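Local coordinates for putative exported protein (Bacteroides fragilis NCTC 9343, PDB 3IEE) that is of unknown function but is probably exported from the cytoplasm, perhaps as a lipoprotein, and folds into an all-helical structure, at residues G35-M40 / T98-A103; I27-T32 / D149-F154. All coordinates share one frame; numbering follows the deposited sequence.

In the fold
Both contacts use helix 17-40, the first long helix of the chain, and their centres lie about 15 Å apart. Contact 2 takes the earlier part, 27-32, against 149-154 of helix 123-162; contact 1 takes the end, 35-40, against 98-103 of helix 87-119. Along the chain the order is therefore 27-32, 35-40, 98-103, 149-154, with both halves of contact 1 falling between those of contact 2. Helices 87-119 and 123-162 follow one another, so the first helix packs against two consecutive partners. Together the contacts unite three long helices in a single bundle, within the range of the DUF6845 family, whose function is unknown.

Contact 1. Residues G35-M40 / T98-A103; sequences GVLKDM and TGLFQA
The selenomethionine M40, which meets both L100 and F101, is fixed at the end of its helix by a backbone hydrogen bond of 2.8 Å from M40 N to V36 O. No hydrogen bond passes between 35-40 and 98-103; the contact is apolar. M40 SE lies almost exactly in the plane of the F101 ring, 89° off its normal, and reaches F101 CE1 at 3.8 Å. This is a Met-aromatic contact at the ring edge, where the selenium, in place of methionine's sulfur, faces the C-H of CE1. The first torsion of M40 sets CG beside its backbone N, 3.8 Å from F101 CE1, and the bend at chi2 then brings SE to the same ring carbon. Beside this pair the leucines meet methyl to methyl, L37 CD2 to L100 CD2 at a tight 3.5 Å. L100 spans the gap because its chi1 of 174° turns CG away from the backbone N. Such reach is needed because the segment axes stay 12.0 Å apart, inclined by only 21° and running the same way. Long or bulky chains, M40, L100 and F101, bridge this spacing, the flexible M40 bending to meet the flat ring's edge. Helix 123-162 closes the leucine side: I147 and F148 touch L37, while M140 and Y143 touch L100.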
ATOM      1  N   GLY A  35      -0.586  -9.035   2.411  1.00 15.30           N
ATOM      2  CA  GLY A  35       0.518  -9.814   1.829  1.00 16.35           C
ATOM      3  C   GLY A  35       0.476  -9.945   0.319  1.00 13.93           C
ATOM      4  O   GLY A  35       1.486  -9.799  -0.390  1.00 16.36           O
ATOM      5  N   VAL A  36      -0.715 -10.190  -0.196  1.00 12.97           N
ATOM      6  CA  VAL A  36      -0.943 -10.353  -1.629  1.00 14.04           C
ATOM      7  C   VAL A  36      -0.649  -9.066  -2.369  1.00 14.17           C
ATOM      8  O   VAL A  36       0.035  -9.042  -3.407  1.00 14.57           O
ATOM      9  CB  VAL A  36      -2.382 -10.821  -1.972  1.00 12.61           C
ATOM     10  CG1 VAL A  36      -2.623 -10.679  -3.457  1.00 12.77           C
ATOM     11  CG2 VAL A  36      -2.623 -12.290  -1.514  1.00 14.15           C
ATOM     12  N   LEU A  37      -1.158  -7.960  -1.846  1.00 14.09           N
ATOM     13  CA  LEU A  37      -0.954  -6.687  -2.528  1.00 15.19           C
ATOM     14  C   LEU A  37       0.494  -6.181  -2.435  1.00 14.22           C
ATOM     15  O   LEU A  37       0.989  -5.476  -3.316  1.00 13.89           O
ATOM     16  CB  LEU A  37      -1.946  -5.683  -1.938  1.00 12.93           C
ATOM     17  CG  LEU A  37      -3.393  -6.036  -2.297  1.00 11.80           C
ATOM     18  CD1 LEU A  37      -4.375  -5.208  -1.458  1.00 13.90           C
ATOM     19  CD2 LEU A  37      -3.686  -5.833  -3.790  1.00 12.82           C
ATOM     20  N   LYS A  38       1.150  -6.511  -1.340  1.00 14.26           N
ATOM     21  CA  LYS A  38       2.599  -6.264  -1.191  1.00 17.82           C
ATOM     22  C   LYS A  38       3.350  -6.976  -2.301  1.00 18.01           C
ATOM     23  O   LYS A  38       4.234  -6.381  -2.915  1.00 19.69           O
ATOM     24  CB  LYS A  38       3.076  -6.674   0.206  1.00 16.63           C
ATOM     25  CG  LYS A  38       4.562  -6.596   0.382  1.00 24.17           C
ATOM     26  CD  LYS A  38       5.013  -6.976   1.758  1.00 29.38           C
ATOM     27  CE  LYS A  38       6.538  -6.924   1.858  1.00 35.26           C
ATOM     28  NZ  LYS A  38       6.998  -7.820   2.957  1.00 37.86           N
ATOM     29  N   ASP A  39       2.975  -8.223  -2.567  1.00 17.70           N
ATOM     30  CA  ASP A  39       3.633  -9.084  -3.537  1.00 19.78           C
ATOM     31  C   ASP A  39       3.311  -8.716  -4.987  1.00 17.28           C
ATOM     32  O   ASP A  39       4.193  -8.790  -5.857  1.00 18.64           O
ATOM     33  CB  ASP A  39       3.169 -10.532  -3.319  1.00 22.60           C
ATOM     34  CG  ASP A  39       4.273 -11.521  -3.334  1.00 31.18           C
ATOM     35  OD1 ASP A  39       5.411 -11.137  -3.018  1.00 35.57           O
ATOM     36  OD2 ASP A  39       3.993 -12.721  -3.657  1.00 38.13           O
HETATM   37  N   MSE A  40       2.052  -8.356  -5.251  1.00 14.93           N
HETATM   38  CA  MSE A  40       1.520  -8.107  -6.593  1.00 16.43           C
HETATM   39  C   MSE A  40       1.815  -6.722  -7.140  1.00 16.89           C
HETATM   40  O   MSE A  40       1.859  -6.575  -8.355  1.00 17.21           O
HETATM   41  CB  MSE A  40       0.017  -8.345  -6.668  1.00 15.47           C
HETATM   42  CG  MSE A  40      -0.367  -9.789  -6.460  1.00 18.60           C
HETATM   43 SE   MSE A  40       0.331 -10.930  -7.922  0.75 22.66          SE
HETATM   44  CE  MSE A  40       2.010 -11.577  -7.142  1.00 21.00           C
ATOM     45  N   THR A  98      -9.613  -8.587  -9.700  1.00 14.27           N
ATOM     46  CA  THR A  98      -9.640  -9.078 -11.095  1.00 15.40           C
ATOM     47  C   THR A  98      -8.944  -8.056 -12.007  1.00 16.23           C
ATOM     48  O   THR A  98      -8.081  -8.431 -12.831  1.00 18.03           O
ATOM     49  CB  THR A  98     -11.063  -9.417 -11.557  1.00 18.97           C
ATOM     50  OG1 THR A  98     -11.564 -10.489 -10.749  1.00 19.18           O
ATOM     51  CG2 THR A  98     -11.068  -9.855 -13.049  1.00 19.07           C
ATOM     52  N   GLY A  99      -9.296  -6.786 -11.827  1.00 16.62           N
ATOM     53  CA  GLY A  99      -8.684  -5.684 -12.566  1.00 17.87           C
ATOM     54  C   GLY A  99      -7.204  -5.547 -12.334  1.00 17.79           C
ATOM     55  O   GLY A  99      -6.422  -5.282 -13.268  1.00 18.45           O
ATOM     56  N   LEU A 100      -6.779  -5.722 -11.088  1.00 15.26           N
ATOM     57  CA  LEU A 100      -5.369  -5.704 -10.751  1.00 15.30           C
ATOM     58  C   LEU A 100      -4.596  -6.817 -11.458  1.00 15.71           C
ATOM     59  O   LEU A 100      -3.540  -6.563 -12.090  1.00 16.22           O
ATOM     60  CB  LEU A 100      -5.210  -5.847  -9.213  1.00 14.43           C
ATOM     61  CG  LEU A 100      -3.757  -5.981  -8.742  1.00 18.01           C
ATOM     62  CD1 LEU A 100      -2.819  -4.906  -9.302  1.00 22.38           C
ATOM     63  CD2 LEU A 100      -3.702  -6.008  -7.239  1.00 18.16           C
ATOM     64  N   PHE A 101      -5.107  -8.043 -11.377  1.00 16.76           N
ATOM     65  CA  PHE A 101      -4.397  -9.181 -11.947  1.00 15.30           C
ATOM     66  C   PHE A 101      -4.314  -9.001 -13.473  1.00 17.72           C
ATOM     67  O   PHE A 101      -3.286  -9.297 -14.072  1.00 18.47           O
ATOM     68  CB  PHE A 101      -5.034 -10.523 -11.565  1.00 17.46           C
ATOM     69  CG  PHE A 101      -4.834 -10.915 -10.105  1.00 16.81           C
ATOM     70  CD1 PHE A 101      -3.568 -10.987  -9.536  1.00 22.03           C
ATOM     71  CD2 PHE A 101      -5.918 -11.295  -9.330  1.00 16.43           C
ATOM     72  CE1 PHE A 101      -3.414 -11.370  -8.177  1.00 19.77           C
ATOM     73  CE2 PHE A 101      -5.770 -11.657  -8.017  1.00 19.11           C
ATOM     74  CZ  PHE A 101      -4.521 -11.698  -7.424  1.00 20.61           C
ATOM     75  N   GLN A 102      -5.359  -8.435 -14.065  1.00 17.23           N
ATOM     76  CA  GLN A 102      -5.400  -8.202 -15.533  1.00 19.93           C
ATOM     77  C   GLN A 102      -4.392  -7.119 -15.935  1.00 19.41           C
ATOM     78  O   GLN A 102      -3.631  -7.312 -16.885  1.00 16.95           O
ATOM     79  CB  GLN A 102      -6.813  -7.832 -16.015  1.00 22.24           C
ATOM     80  CG  GLN A 102      -7.773  -9.048 -16.124  1.00 27.72           C
ATOM     81  CD  GLN A 102      -9.188  -8.731 -16.667  1.00 26.03           C
ATOM     82  OE1 GLN A 102      -9.421  -7.675 -17.256  1.00 32.37           O
ATOM     83  NE2 GLN A 102     -10.128  -9.659 -16.447  1.00 23.72           N
ATOM     84  N   ALA A 103      -4.372  -6.002 -15.195  1.00 18.70           N
ATOM     85  CA  ALA A 103      -3.429  -4.919 -15.483  1.00 18.74           C
ATOM     86  C   ALA A 103      -1.991  -5.375 -15.335  1.00 18.22           C
ATOM     87  O   ALA A 103      -1.132  -5.009 -16.154  1.00 17.98           O
ATOM     88  CB  ALA A 103      -3.715  -3.666 -14.652  1.00 15.82           C
TER

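Contact 2. Residues I27-T32 / D149-F154; sequences IKYYNT and DILSPF. With EDO (1,2-ethanediol), chain H.
Helix segments 27-32 and 149-154 run in broadly opposite directions and come nearest at Y30 and L151, whose CA atoms are 7.0 Å apart. This is antiparallel helix packing within an alpha-helical bundle, and it rests on one leucine placed against two consecutive tyrosines. The CB of L151 is directed toward the other helix. Its CD2 approaches the ring of Y29, with L151 CD2 3.8 Å from Y29 CD1, the two side chains crossing at about a right angle. L151 CD1 lies between the two tyrosines, 4.2 Å from both Y30 CA and Y30 CD1. A forked side chain suits this place, since it lets one leucine touch both neighbours.

Both tyrosines hold CG anti to the backbone N, Y29 with chi1 -174° and Y30 with chi1 173°, yet their successive positions on the helix send the rings to different surroundings. Y29 is buried, and its hydroxyl makes a hydrogen bond to V78 O, so a polar group can lie in the interior; F85 meets its ring edge-to-face and also touches L151. A tyrosine thus supplies an apolar ring to the leucine and a polar end to the backbone beyond.

On the opposing helix, P153 brings a kink. A proline N has no hydrogen to give to the turn before, and F154 N makes a weak bond of 2.9 Å to L151 O instead.

The Y30 hydroxyl has a weak hydrogen bond to S180 OG, on helix 169-189, which leads beyond the first three long helices. An ethanediol, probably from the crystallisation liquor, bonds to S180 OG too, and its O2 lies near the plane of the Y30 ring. Y30 OH and this O2 share a hydrogen bond that either could donate, at a doubtfully short 2.4 Å.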
ATOM      1  N   ILE A  27     -10.707  -9.816   9.481  1.00 13.33           N
ATOM      2  CA  ILE A  27      -9.273  -9.507   9.699  1.00 14.69           C
ATOM      3  C   ILE A  27      -8.344 -10.467   8.947  1.00 13.43           C
ATOM      4  O   ILE A  27      -7.337 -10.026   8.367  1.00 15.85           O
ATOM      5  CB  ILE A  27      -8.935  -9.384  11.207  1.00 15.06           C
ATOM      6  CG1 ILE A  27      -9.764  -8.269  11.874  1.00 16.14           C
ATOM      7  CG2 ILE A  27      -7.442  -9.086  11.405  1.00 18.20           C
ATOM      8  CD1 ILE A  27      -9.499  -6.939  11.328  1.00 22.87           C
ATOM      9  N   LYS A  28      -8.714 -11.748   8.908  0.50 14.33           N
ATOM     10  CA  LYS A  28      -8.023 -12.762   8.108  0.50 15.43           C
ATOM     11  C   LYS A  28      -7.898 -12.300   6.659  0.50 15.19           C
ATOM     12  O   LYS A  28      -6.807 -12.268   6.094  0.50 11.85           O
ATOM     13  CB  LYS A  28      -8.763 -14.082   8.161  0.50 17.93           C
ATOM     14  CG  LYS A  28      -8.494 -14.911   9.418  0.50 22.16           C
ATOM     15  CD  LYS A  28      -9.512 -16.047   9.520  0.50 23.05           C
ATOM     16  CE  LYS A  28      -9.057 -17.227  10.387  0.50 27.59           C
ATOM     17  NZ  LYS A  28     -10.091 -18.278  10.373  0.50 26.00           N
ATOM     18  N   TYR A  29      -9.025 -11.889   6.080  1.00 14.18           N
ATOM     19  CA  TYR A  29      -9.027 -11.440   4.666  1.00 13.25           C
ATOM     20  C   TYR A  29      -8.161 -10.213   4.447  1.00 12.94           C
ATOM     21  O   TYR A  29      -7.452 -10.116   3.422  1.00 13.37           O
ATOM     22  CB  TYR A  29     -10.440 -11.227   4.163  1.00 14.01           C
ATOM     23  CG  TYR A  29     -10.533 -10.902   2.692  1.00 10.81           C
ATOM     24  CD1 TYR A  29     -10.415  -9.581   2.246  1.00 14.11           C
ATOM     25  CD2 TYR A  29     -10.715 -11.896   1.735  1.00 11.50           C
ATOM     26  CE1 TYR A  29     -10.523  -9.270   0.880  1.00 16.37           C
ATOM     27  CE2 TYR A  29     -10.821 -11.602   0.374  1.00 15.23           C
ATOM     28  CZ  TYR A  29     -10.694 -10.268  -0.051  1.00 15.29           C
ATOM     29  OH  TYR A  29     -10.781  -9.933  -1.381  1.00 13.40           O
ATOM     30  N   TYR A  30      -8.198  -9.275   5.384  1.00 14.37           N
ATOM     31  CA  TYR A  30      -7.321  -8.116   5.371  1.00 13.13           C
ATOM     32  C   TYR A  30      -5.857  -8.571   5.397  1.00 12.35           C
ATOM     33  O   TYR A  30      -5.045  -8.107   4.607  1.00 13.83           O
ATOM     34  CB  TYR A  30      -7.550  -7.174   6.573  1.00 17.54           C
ATOM     35  CG  TYR A  30      -6.498  -6.068   6.622  1.00 15.39           C
ATOM     36  CD1 TYR A  30      -6.619  -4.922   5.855  1.00 16.84           C
ATOM     37  CD2 TYR A  30      -5.352  -6.209   7.396  1.00 20.10           C
ATOM     38  CE1 TYR A  30      -5.638  -3.930   5.875  1.00 19.06           C
ATOM     39  CE2 TYR A  30      -4.381  -5.228   7.412  1.00 19.29           C
ATOM     40  CZ  TYR A  30      -4.513  -4.103   6.672  1.00 22.74           C
ATOM     41  OH  TYR A  30      -3.497  -3.145   6.743  1.00 25.22           O
ATOM     42  N   ASN A  31      -5.504  -9.461   6.316  1.00 15.38           N
ATOM     43  CA  ASN A  31      -4.111  -9.867   6.431  1.00 15.87           C
ATOM     44  C   ASN A  31      -3.601 -10.586   5.197  1.00 14.36           C
ATOM     45  O   ASN A  31      -2.455 -10.347   4.761  1.00 15.56           O
ATOM     46  CB  ASN A  31      -3.911 -10.731   7.694  1.00 16.60           C
ATOM     47  CG  ASN A  31      -4.002  -9.910   8.987  1.00 15.39           C
ATOM     48  OD1 ASN A  31      -3.689  -8.707   9.016  1.00 23.99           O
ATOM     49  ND2 ASN A  31      -4.353 -10.591  10.081  1.00 22.51           N
ATOM     50  N   THR A  32      -4.435 -11.431   4.610  1.00 13.37           N
ATOM     51  CA  THR A  32      -4.075 -12.079   3.360  1.00 14.97           C
ATOM     52  C   THR A  32      -3.908 -11.027   2.256  1.00 15.92           C
ATOM     53  O   THR A  32      -2.965 -11.088   1.463  1.00 13.77           O
ATOM     54  CB  THR A  32      -5.110 -13.140   2.956  1.00 15.75           C
ATOM     55  OG1 THR A  32      -5.084 -14.186   3.942  1.00 16.42           O
ATOM     56  CG2 THR A  32      -4.825 -13.696   1.551  1.00 17.63           C
ATOM     57  N   ASP A 149      -9.074   0.614   0.871  1.00 10.44           N
ATOM     58  CA  ASP A 149     -10.153   1.571   1.176  1.00 13.23           C
ATOM     59  C   ASP A 149     -11.502   0.876   1.423  1.00 14.64           C
ATOM     60  O   ASP A 149     -12.220   1.254   2.317  1.00 14.63           O
ATOM     61  CB  ASP A 149     -10.358   2.576   0.052  1.00 14.41           C
ATOM     62  CG  ASP A 149      -9.192   3.598  -0.112  1.00 19.85           C
ATOM     63  OD1 ASP A 149      -8.324   3.747   0.766  1.00 17.30           O
ATOM     64  OD2 ASP A 149      -9.173   4.226  -1.209  1.00 18.92           O
ATOM     65  N   ILE A 150     -11.811  -0.138   0.619  1.00 12.49           N
ATOM     66  CA  ILE A 150     -13.024  -0.964   0.783  1.00 12.33           C
ATOM     67  C   ILE A 150     -13.034  -1.638   2.147  1.00 13.01           C
ATOM     68  O   ILE A 150     -14.066  -1.636   2.873  1.00 13.94           O
ATOM     69  CB  ILE A 150     -13.131  -2.002  -0.368  1.00 10.82           C
ATOM     70  CG1 ILE A 150     -13.450  -1.288  -1.700  1.00 16.58           C
ATOM     71  CG2 ILE A 150     -14.180  -3.090  -0.054  1.00 12.55           C
ATOM     72  CD1 ILE A 150     -13.097  -2.087  -2.925  1.00 18.27           C
ATOM     73  N   LEU A 151     -11.886  -2.218   2.500  1.00 12.91           N
ATOM     74  CA  LEU A 151     -11.759  -3.007   3.756  1.00 12.49           C
ATOM     75  C   LEU A 151     -11.808  -2.173   5.039  1.00 15.90           C
ATOM     76  O   LEU A 151     -12.277  -2.650   6.120  1.00 15.17           O
ATOM     77  CB  LEU A 151     -10.489  -3.845   3.718  1.00 13.79           C
ATOM     78  CG  LEU A 151     -10.519  -4.952   2.662  1.00 10.38           C
ATOM     79  CD1 LEU A 151      -9.129  -5.605   2.563  1.00 13.13           C
ATOM     80  CD2 LEU A 151     -11.589  -6.038   2.917  1.00 12.95           C
ATOM     81  N   SER A 152     -11.280  -0.953   4.948  1.00 14.36           N
ATOM     82  CA  SER A 152     -11.082  -0.115   6.128  1.00 15.58           C
ATOM     83  C   SER A 152     -12.249  -0.025   7.136  1.00 14.82           C
ATOM     84  O   SER A 152     -12.071  -0.223   8.356  1.00 16.78           O
ATOM     85  CB  SER A 152     -10.599   1.263   5.655  1.00 17.13           C
ATOM     86  OG  SER A 152     -10.337   2.056   6.781  1.00 26.24           O
ATOM     87  N   PRO A 153     -13.450   0.320   6.657  1.00 15.72           N
ATOM     88  CA  PRO A 153     -14.591   0.390   7.589  1.00 17.93           C
ATOM     89  C   PRO A 153     -14.927  -0.931   8.282  1.00 16.38           C
ATOM     90  O   PRO A 153     -15.303  -0.951   9.484  1.00 15.89           O
ATOM     91  CB  PRO A 153     -15.746   0.896   6.707  1.00 17.92           C
ATOM     92  CG  PRO A 153     -15.309   0.847   5.332  1.00 21.24           C
ATOM     93  CD  PRO A 153     -13.809   0.687   5.280  1.00 17.39           C
ATOM     94  N   PHE A 154     -14.735  -2.037   7.560  1.00 15.35           N
ATOM     95  CA  PHE A 154     -15.093  -3.366   8.060  1.00 14.67           C
ATOM     96  C   PHE A 154     -14.047  -3.901   9.019  1.00 14.45           C
ATOM     97  O   PHE A 154     -14.397  -4.506  10.042  1.00 12.80           O
ATOM     98  CB  PHE A 154     -15.312  -4.302   6.882  1.00 16.71           C
ATOM     99  CG  PHE A 154     -16.377  -3.781   5.962  1.00 16.93           C
ATOM    100  CD1 PHE A 154     -17.630  -3.413   6.505  1.00 21.71           C
ATOM    101  CD2 PHE A 154     -16.109  -3.476   4.654  1.00 17.58           C
ATOM    102  CE1 PHE A 154     -18.647  -2.844   5.695  1.00 22.89           C
ATOM    103  CE2 PHE A 154     -17.143  -2.925   3.821  1.00 17.01           C
ATOM    104  CZ  PHE A 154     -18.389  -2.591   4.367  1.00 20.40           C
TER
HETATM  105  C1  EDO H 307      -1.821  -0.484   3.440  1.00 36.56           C
HETATM  106  O1  EDO H 307      -2.284   0.883   3.354  1.00 26.90           O
HETATM  107  C2  EDO H 307      -1.831  -1.026   4.874  1.00 36.64           C
HETATM  108  O2  EDO H 307      -3.186  -1.278   5.338  1.00 40.61           O